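Local coordinates for protein putative peptidase (Chlamydophila abortus, PDB 3CE2) that is probably a zinc-dependent metallopeptidase of the M3B oligopeptidase F type that cleaves small peptides, at residues A[54-59]-A[70-75]; A[61-66]-A[125-130]; A[211-216]-A[226-231]. All coordinates share one frame; numbering follows the deposited sequence.

Interaction 1 of 3, residues A[54-59]-A[70-75]; sequences PALQAT and LSLLTT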
loop_
_atom_site.group_PDB
_atom_site.type_symbol
_atom_site.label_atom_id
_atom_site.label_comp_id
_atom_site.label_asym_id
_atom_site.label_seq_id
_atom_site.Cartn_x
_atom_site.Cartn_y
_atom_site.Cartn_z
ATOM N N PRO A 54 8.585 -28.377 20.322
ATOM C CA PRO A 54 9.783 -29.208 20.170
ATOM C C PRO A 54 9.703 -29.908 18.811
ATOM O O PRO A 54 10.720 -30.147 18.157
ATOM C CB PRO A 54 9.684 -30.208 21.343
ATOM C CG PRO A 54 8.272 -30.020 21.960
ATOM C CD PRO A 54 7.507 -29.074 21.049
ATOM N N ALA A 55 8.469 -30.191 18.402
ATOM C CA ALA A 55 8.131 -30.649 17.061
ATOM C C ALA A 55 8.793 -29.827 15.935
ATOM O O ALA A 55 8.993 -30.323 14.831
ATOM C CB ALA A 55 6.611 -30.649 16.894
ATOM N N LEU A 56 9.135 -28.576 16.210
ATOM C CA LEU A 56 9.689 -27.722 15.189
ATOM C C LEU A 56 11.186 -27.540 15.314
ATOM O O LEU A 56 11.762 -26.682 14.652
ATOM C CB LEU A 56 8.993 -26.366 15.191
ATOM C CG LEU A 56 7.564 -26.362 14.644
ATOM C CD1 LEU A 56 6.815 -25.117 15.080
ATOM C CD2 LEU A 56 7.578 -26.463 13.123
ATOM N N GLN A 57 11.840 -28.355 16.126
ATOM C CA GLN A 57 13.305 -28.266 16.197
ATOM C C GLN A 57 13.976 -28.812 14.913
ATOM O O GLN A 57 13.571 -29.847 14.381
ATOM C CB GLN A 57 13.829 -28.974 17.453
ATOM C CG GLN A 57 13.906 -28.098 18.722
ATOM C CD GLN A 57 14.478 -28.848 19.925
ATOM N N ALA A 58 14.992 -28.103 14.421
ATOM C CA ALA A 58 15.731 -28.496 13.204
ATOM C C ALA A 58 16.067 -29.987 13.161
ATOM O O ALA A 58 15.910 -30.671 12.137
ATOM C CB ALA A 58 17.019 -27.662 13.064
ATOM N N THR A 59 16.536 -30.483 14.294
ATOM C CA THR A 59 16.956 -31.866 14.430
ATOM C C THR A 59 15.840 -32.868 14.069
ATOM O O THR A 59 16.127 -33.993 13.674
ATOM C CB THR A 59 17.521 -32.120 15.862
ATOM O OG1 THR A 59 16.442 -32.213 16.806
ATOM C CG2 THR A 59 18.465 -30.969 16.276
ATOM N N LEU A 70 7.454 -32.076 3.781
ATOM C CA LEU A 70 6.020 -31.921 3.733
ATOM C C LEU A 70 5.489 -31.907 5.154
ATOM O O LEU A 70 4.604 -31.132 5.493
ATOM C CB LEU A 70 5.365 -33.036 2.934
ATOM C CG LEU A 70 3.869 -33.152 3.255
ATOM C CD1 LEU A 70 3.058 -32.063 2.558
ATOM C CD2 LEU A 70 3.364 -34.497 2.869
ATOM N N SER A 71 6.041 -32.771 5.988
ATOM C CA SER A 71 5.651 -32.817 7.388
ATOM C C SER A 71 5.911 -31.478 8.114
ATOM O O SER A 71 5.040 -30.973 8.826
ATOM C CB SER A 71 6.393 -33.941 8.093
ATOM O OG SER A 71 5.960 -34.027 9.433
ATOM N N LEU A 72 7.110 -30.926 7.927
ATOM C CA LEU A 72 7.480 -29.610 8.439
ATOM C C LEU A 72 6.479 -28.505 8.067
ATOM O O LEU A 72 5.848 -27.895 8.947
ATOM C CB LEU A 72 8.855 -29.245 7.911
ATOM C CG LEU A 72 9.293 -27.826 8.215
ATOM C CD1 LEU A 72 9.105 -27.572 9.687
ATOM C CD2 LEU A 72 10.753 -27.630 7.820
ATOM N N LEU A 73 6.337 -28.260 6.764
ATOM C CA LEU A 73 5.395 -27.277 6.249
ATOM C C LEU A 73 4.007 -27.496 6.849
ATOM O O LEU A 73 3.379 -26.570 7.336
ATOM C CB LEU A 73 5.295 -27.385 4.729
ATOM C CG LEU A 73 6.572 -27.197 3.925
ATOM C CD1 LEU A 73 6.257 -27.247 2.447
ATOM C CD2 LEU A 73 7.257 -25.876 4.270
ATOM N N THR A 74 3.534 -28.731 6.790
ATOM C CA THR A 74 2.206 -29.086 7.233
ATOM C C THR A 74 1.979 -28.612 8.664
ATOM O O THR A 74 0.908 -28.109 9.027
ATOM C CB THR A 74 2.037 -30.634 7.133
ATOM O OG1 THR A 74 1.744 -30.969 5.772
ATOM C CG2 THR A 74 0.916 -31.166 8.024
ATOM N N THR A 75 3.016 -28.768 9.463
ATOM C CA THR A 75 2.911 -28.582 10.881
ATOM C C THR A 75 3.078 -27.128 11.211
ATOM O O THR A 75 2.440 -26.623 12.128
ATOM C CB THR A 75 3.996 -29.379 11.599
ATOM O OG1 THR A 75 3.648 -30.768 11.548
ATOM C CG2 THR A 75 4.112 -28.935 13.033
#
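Leu56 and Leu72 mark the closest backbone approach, their CA atoms 7.3 Å apart, where a type I beta turn (Pro54 to Gln57) lies against an early part of helix 66-96. The contact is thus a loop-on-helix packing within the helical N-terminal region of this M3-family peptidase, far from the zinc sites. The turn is closed by the backbone bond from Gln57 N to Pro54 O, and it presents Leu56 to the helix. The first torsion of Leu56 places CG beside the backbone N (chi1 -73°), and the extended second torsion (chi2 162°) then directs the methyls, bringing CD2 to the helix surface. There Leu56 CD2 meets Leu72 CD1 at 3.9 Å, and the two leucine side chains cross at about a right angle, so they touch through single methyl branches instead of lying alongside each other. The same CD2 also reaches Thr75, one helical turn further on. Leu56 continues onto Leu76 and Ile79 of this helix, so its buried side chain follows the helix beyond Thr75. Leu56 O accepts a hydrogen bond from Trp123 NE1, and Tyr61 OH bonds to Ala55 O. Thr75 divides its branches between two tasks: CG2 stands 4.3 Å from Leu56 CD2, and OG1 donates to Ser71 O at 3.1 Å, tilted 30° from the carbonyl plane.

Interaction 2 of 3, residues A[61-66]-A[125-130]; sequences YQLDNS and QPALTS
Leu63 and Ala127 make the tight part of this contact, with Leu63 CD1 3.7 Å from Ala127 CB, the nearest approach between the loop 61-66 and the helical segment 125-130. The side chain of Leu63 starts toward the helix, and its first torsion sets CG beside the backbone N (chi1 -66°). The two methyls then divide: CD1 settles on the small Ala127, while CD2 approaches Leu128 more loosely, 4.5 Å from Leu128 CD2. Leu69 of helix 66-96 touches both Leu63 and Leu128, completing a small apolar cluster, and Leu128 extends it to Ile155 and Phe156 of helix 149-156. The polar neighbours of Leu63 behave differently. Gln62 and Asp64 are exposed and make no contact across the pair, so the packing gives way to solvent around the leucine. On the other segment, the exposed Ser130 turns its hydroxyl back on its own helix end, where OG donates to Pro126 O at 2.9 Å in the carbonyl plane. The loop contains a type I beta turn from Gln62 to Asn65 that leads into helix 66-96. Asn65 is the N-cap residue, its OD1 accepting from Ser68 N. His139 links the turn to the new helix, with NE2 bonded to Leu63 O and ND1 to Ser66 OG. Since only methyl groups meet across the interface, its cohesion is dispersive and hydrophobic; the conformation that delivers Leu63 is consistent with being held by the polar bonds around the turn and the helix start.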
loop_
_atom_site.group_PDB
_atom_site.type_symbol
_atom_site.label_atom_id
_atom_site.label_comp_id
_atom_site.label_asym_id
_atom_site.label_seq_id
_atom_site.Cartn_x
_atom_site.Cartn_y
_atom_site.Cartn_z
ATOM N N TYR A 61 13.989 -32.978 11.550
ATOM C CA TYR A 61 13.713 -33.053 10.127
ATOM C C TYR A 61 14.921 -33.437 9.293
ATOM O O TYR A 61 16.066 -33.113 9.639
ATOM C CB TYR A 61 13.104 -31.737 9.642
ATOM C CG TYR A 61 11.782 -31.479 10.301
ATOM C CD1 TYR A 61 10.633 -32.128 9.857
ATOM C CD2 TYR A 61 11.678 -30.631 11.403
ATOM C CE1 TYR A 61 9.411 -31.927 10.473
ATOM C CE2 TYR A 61 10.461 -30.415 12.025
ATOM C CZ TYR A 61 9.327 -31.065 11.552
ATOM O OH TYR A 61 8.093 -30.864 12.149
ATOM N N GLN A 62 14.641 -34.151 8.205
ATOM C CA GLN A 62 15.645 -34.500 7.202
ATOM C C GLN A 62 15.251 -33.810 5.911
ATOM O O GLN A 62 14.375 -34.283 5.191
ATOM C CB GLN A 62 15.709 -36.021 6.978
ATOM C CG GLN A 62 16.131 -36.824 8.202
ATOM C CD GLN A 62 14.974 -37.053 9.174
ATOM O OE1 GLN A 62 13.909 -37.570 8.795
ATOM N NE2 GLN A 62 15.178 -36.663 10.436
ATOM N N LEU A 63 15.898 -32.696 5.616
ATOM C CA LEU A 63 15.479 -31.880 4.495
ATOM C C LEU A 63 15.886 -32.396 3.117
ATOM O O LEU A 63 15.544 -31.788 2.098
ATOM C CB LEU A 63 15.974 -30.461 4.679
ATOM C CG LEU A 63 15.287 -29.818 5.878
ATOM C CD1 LEU A 63 15.980 -28.515 6.236
ATOM C CD2 LEU A 63 13.787 -29.628 5.654
ATOM N N ASP A 64 16.611 -33.507 3.066
ATOM C CA ASP A 64 16.855 -34.124 1.775
ATOM C C ASP A 64 15.725 -35.106 1.440
ATOM O O ASP A 64 15.796 -35.842 0.458
ATOM C CB ASP A 64 18.241 -34.778 1.702
ATOM C CG ASP A 64 18.458 -35.851 2.763
ATOM O OD1 ASP A 64 17.617 -36.006 3.676
ATOM O OD2 ASP A 64 19.490 -36.551 2.674
ATOM N N ASN A 65 14.666 -35.075 2.245
ATOM C CA ASN A 65 13.563 -36.001 2.097
ATOM C C ASN A 65 12.204 -35.300 1.997
ATOM O O ASN A 65 11.680 -34.779 2.979
ATOM C CB ASN A 65 13.574 -36.955 3.282
ATOM C CG ASN A 65 12.471 -37.970 3.224
ATOM O OD1 ASN A 65 11.283 -37.638 3.177
ATOM N ND2 ASN A 65 12.856 -39.231 3.254
ATOM N N SER A 66 11.613 -35.326 0.812
ATOM C CA SER A 66 10.417 -34.552 0.558
ATOM C C SER A 66 9.282 -34.860 1.507
ATOM O O SER A 66 8.426 -34.015 1.736
ATOM C CB SER A 66 9.970 -34.741 -0.880
ATOM O OG SER A 66 10.999 -34.301 -1.746
ATOM N N GLN A 125 13.971 -21.063 6.938
ATOM C CA GLN A 125 14.368 -20.388 5.713
ATOM C C GLN A 125 15.835 -20.617 5.270
ATOM O O GLN A 125 16.087 -20.931 4.109
ATOM C CB GLN A 125 14.045 -18.903 5.758
ATOM C CG GLN A 125 14.954 -18.118 4.826
ATOM C CD GLN A 125 14.188 -17.169 3.959
ATOM O OE1 GLN A 125 12.960 -17.185 3.941
ATOM N NE2 GLN A 125 14.900 -16.345 3.219
ATOM N N PRO A 126 16.811 -20.446 6.177
ATOM C CA PRO A 126 18.176 -20.586 5.657
ATOM C C PRO A 126 18.607 -22.038 5.419
ATOM O O PRO A 126 19.494 -22.279 4.589
ATOM C CB PRO A 126 19.050 -19.913 6.734
ATOM C CG PRO A 126 18.264 -20.005 7.979
ATOM C CD PRO A 126 16.789 -20.120 7.614
ATOM N N ALA A 127 18.002 -22.993 6.129
ATOM C CA ALA A 127 18.297 -24.411 5.864
ATOM C C ALA A 127 17.834 -24.796 4.460
ATOM O O ALA A 127 18.508 -25.569 3.775
ATOM C CB ALA A 127 17.642 -25.318 6.897
ATOM N N LEU A 128 16.685 -24.245 4.043
ATOM C CA LEU A 128 16.142 -24.466 2.705
ATOM C C LEU A 128 16.950 -23.785 1.618
ATOM O O LEU A 128 17.323 -24.425 0.637
ATOM C CB LEU A 128 14.694 -24.007 2.618
ATOM C CG LEU A 128 13.733 -24.854 3.447
ATOM C CD1 LEU A 128 12.339 -24.192 3.637
ATOM C CD2 LEU A 128 13.615 -26.205 2.795
ATOM N N THR A 129 17.219 -22.494 1.781
ATOM C CA THR A 129 17.960 -21.767 0.767
ATOM C C THR A 129 19.369 -22.302 0.608
ATOM O O THR A 129 20.038 -21.985 -0.369
ATOM C CB THR A 129 18.035 -20.249 1.032
ATOM O OG1 THR A 129 18.651 -20.009 2.304
ATOM C CG2 THR A 129 16.658 -19.661 1.017
ATOM N N SER A 130 19.828 -23.125 1.541
ATOM C CA SER A 130 21.157 -23.705 1.369
ATOM C C SER A 130 21.216 -25.196 0.925
ATOM O O SER A 130 22.291 -25.786 0.927
ATOM C CB SER A 130 21.995 -23.472 2.620
ATOM O OG SER A 130 21.458 -24.227 3.678
#

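Interaction 3 of 3, residues A[211-216]-A[226-231]; sequences ALASLY and KTSYLA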
loop_
_atom_site.group_PDB
_atom_site.type_symbol
_atom_site.label_atom_id
_atom_site.label_comp_id
_atom_site.label_asym_id
_atom_site.label_seq_id
_atom_site.Cartn_x
_atom_site.Cartn_y
_atom_site.Cartn_z
ATOM N N ALA A 211 1.427 18.132 9.220
ATOM C CA ALA A 211 -0.019 17.997 9.040
ATOM C C ALA A 211 -0.677 19.307 8.603
ATOM O O ALA A 211 -1.589 19.291 7.778
ATOM C CB ALA A 211 -0.680 17.431 10.277
ATOM N N LEU A 212 -0.205 20.433 9.130
ATOM C CA LEU A 212 -0.705 21.722 8.678
ATOM C C LEU A 212 -0.316 22.015 7.230
ATOM O O LEU A 212 -1.147 22.497 6.454
ATOM C CB LEU A 212 -0.224 22.845 9.584
ATOM C CG LEU A 212 -0.865 22.847 10.973
ATOM C CD1 LEU A 212 -0.549 24.135 11.707
ATOM C CD2 LEU A 212 -2.375 22.635 10.866
ATOM N N ALA A 213 0.933 21.719 6.869
ATOM C CA ALA A 213 1.391 21.894 5.496
ATOM C C ALA A 213 0.475 21.180 4.526
ATOM O O ALA A 213 0.155 21.729 3.468
ATOM C CB ALA A 213 2.834 21.417 5.306
ATOM N N SER A 214 0.047 19.972 4.871
ATOM C CA SER A 214 -0.876 19.234 3.990
ATOM C C SER A 214 -2.233 19.908 3.902
ATOM O O SER A 214 -2.870 19.904 2.847
ATOM C CB SER A 214 -1.096 17.809 4.472
ATOM O OG SER A 214 0.139 17.194 4.705
ATOM N N LEU A 215 -2.677 20.468 5.023
ATOM C CA LEU A 215 -3.951 21.159 5.070
ATOM C C LEU A 215 -3.887 22.405 4.197
ATOM O O LEU A 215 -4.755 22.620 3.345
ATOM C CB LEU A 215 -4.309 21.532 6.504
ATOM C CG LEU A 215 -5.663 22.224 6.634
ATOM C CD1 LEU A 215 -6.780 21.267 6.259
ATOM C CD2 LEU A 215 -5.863 22.773 8.036
ATOM N N TYR A 216 -2.844 23.208 4.384
ATOM C CA TYR A 216 -2.697 24.395 3.563
ATOM C C TYR A 216 -2.541 24.136 2.053
ATOM O O TYR A 216 -2.982 24.953 1.273
ATOM C CB TYR A 216 -1.581 25.301 4.053
ATOM C CG TYR A 216 -1.613 25.623 5.514
ATOM C CD1 TYR A 216 -2.799 25.743 6.209
ATOM C CD2 TYR A 216 -0.434 25.839 6.199
ATOM C CE1 TYR A 216 -2.800 26.056 7.577
ATOM C CE2 TYR A 216 -0.416 26.153 7.540
ATOM C CZ TYR A 216 -1.591 26.262 8.234
ATOM O OH TYR A 216 -1.510 26.570 9.584
ATOM N N LYS A 226 0.861 29.464 -1.023
ATOM C CA LYS A 226 2.153 29.911 -1.505
ATOM C C LYS A 226 3.182 30.038 -0.390
ATOM O O LYS A 226 4.314 29.521 -0.534
ATOM C CB LYS A 226 2.008 31.232 -2.241
ATOM C CG LYS A 226 3.280 31.798 -2.775
ATOM C CD LYS A 226 3.092 33.259 -3.145
ATOM C CE LYS A 226 4.446 33.967 -3.034
ATOM N NZ LYS A 226 4.578 35.288 -3.729
ATOM N N THR A 227 2.827 30.712 0.713
ATOM C CA THR A 227 3.842 30.952 1.778
ATOM C C THR A 227 4.142 29.687 2.568
ATOM O O THR A 227 5.221 29.536 3.132
ATOM C CB THR A 227 3.444 32.046 2.754
ATOM O OG1 THR A 227 2.109 31.789 3.206
ATOM C CG2 THR A 227 3.521 33.415 2.090
ATOM N N SER A 228 3.182 28.774 2.559
ATOM C CA SER A 228 3.322 27.465 3.162
ATOM C C SER A 228 4.297 26.588 2.379
ATOM O O SER A 228 5.287 26.084 2.919
ATOM C CB SER A 228 1.954 26.814 3.209
ATOM O OG SER A 228 2.060 25.551 3.797
ATOM N N TYR A 229 4.024 26.422 1.091
ATOM C CA TYR A 229 4.961 25.752 0.189
ATOM C C TYR A 229 6.371 26.346 0.247
ATOM O O TYR A 229 7.347 25.619 0.413
ATOM C CB TYR A 229 4.416 25.794 -1.246
ATOM C CG TYR A 229 5.380 25.305 -2.292
ATOM C CD1 TYR A 229 5.511 23.940 -2.556
ATOM C CD2 TYR A 229 6.181 26.204 -3.008
ATOM C CE1 TYR A 229 6.413 23.471 -3.521
ATOM C CE2 TYR A 229 7.083 25.746 -3.974
ATOM C CZ TYR A 229 7.189 24.378 -4.220
ATOM O OH TYR A 229 8.066 23.911 -5.159
ATOM N N LEU A 230 6.492 27.665 0.107
ATOM C CA LEU A 230 7.809 28.299 0.132
ATOM C C LEU A 230 8.497 28.109 1.476
ATOM O O LEU A 230 9.716 27.926 1.539
ATOM C CB LEU A 230 7.716 29.788 -0.205
ATOM C CG LEU A 230 7.279 30.151 -1.629
ATOM C CD1 LEU A 230 7.169 31.648 -1.768
ATOM C CD2 LEU A 230 8.242 29.608 -2.660
ATOM N N ALA A 231 7.745 28.145 2.569
ATOM C CA ALA A 231 8.425 27.963 3.858
ATOM C C ALA A 231 8.913 26.522 3.989
ATOM O O ALA A 231 10.021 26.274 4.484
ATOM C CB ALA A 231 7.541 28.358 5.025
#
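Ser228 has the most surface buried in this contact, followed by Tyr216 and then Ala213. They join two consecutive helices, 210-217 and 222-237, which are linked by a short connection and fold back on each other. Their backbones come nearest at Ala213 and Ser228, with CA atoms 6.3 Å apart, a close approach consistent with the small size of both residues. The side chain of Ser228 points at the first helix, and its hydroxyl lies opposite the backbone N (chi1 180°), which brings OG against Ala213 CA and the Tyr216 ring edge. From there OG lies 3.5 Å from Tyr216 CD2 and 3.7 Å from Tyr216 CB. It sits at the ring edge, near the ring plane, rather than over a face. Ser228 CB supports the same region at 3.9 Å from Tyr216 CD2. Ala213 contributes mainly through its backbone, its CA 4.1 Å from Ser228 OG. One face of the Tyr216 ring lies under Leu212 O, which is 3.3 Å above the plane and offset toward the rim. At the far end of the ring, Tyr216 OH is hydrogen-bonded to Pro207 O, and Leu208 touches both Tyr216 and Ser228. The side chains of Tyr216 and His206 are about 3 Å apart; His206 binds zinc in a crystal structure of this protein, although no zinc is modelled on it in this chain. Separately, a bound zinc ion lies about 6 Å from the Tyr216 side chain. The HExxH-type site formed by His402, His406 and Glu430 is a different one. Across the helices, then, a hydroxyl oxygen faces a ring C-H edge without a hydrogen bond between them, which implies close van der Waals fit with, at most, a mild electrostatic attraction.

Interactions 1 and 2 are neighbours, their centres 11 Å apart, and their segments alternate along the chain: 54-59, 61-66, 70-75, then 125-130. Helix 66-96 is common to both, since it carries 70-75 and begins at the end of 61-66. Tyr61 joins them physically, its CE1 packing 3.6 Å from Leu72 N. One loop is therefore fastened to two helical elements of the N-terminal region. Interaction 3 follows later in sequence, on helices 210-217 and 222-237, about 55 Å from either centre and on the opposite side of the chain's centre. The three contacts thus sample two widely separated parts of a largely helical metallopeptidase, and interaction 3 touches neither of the others.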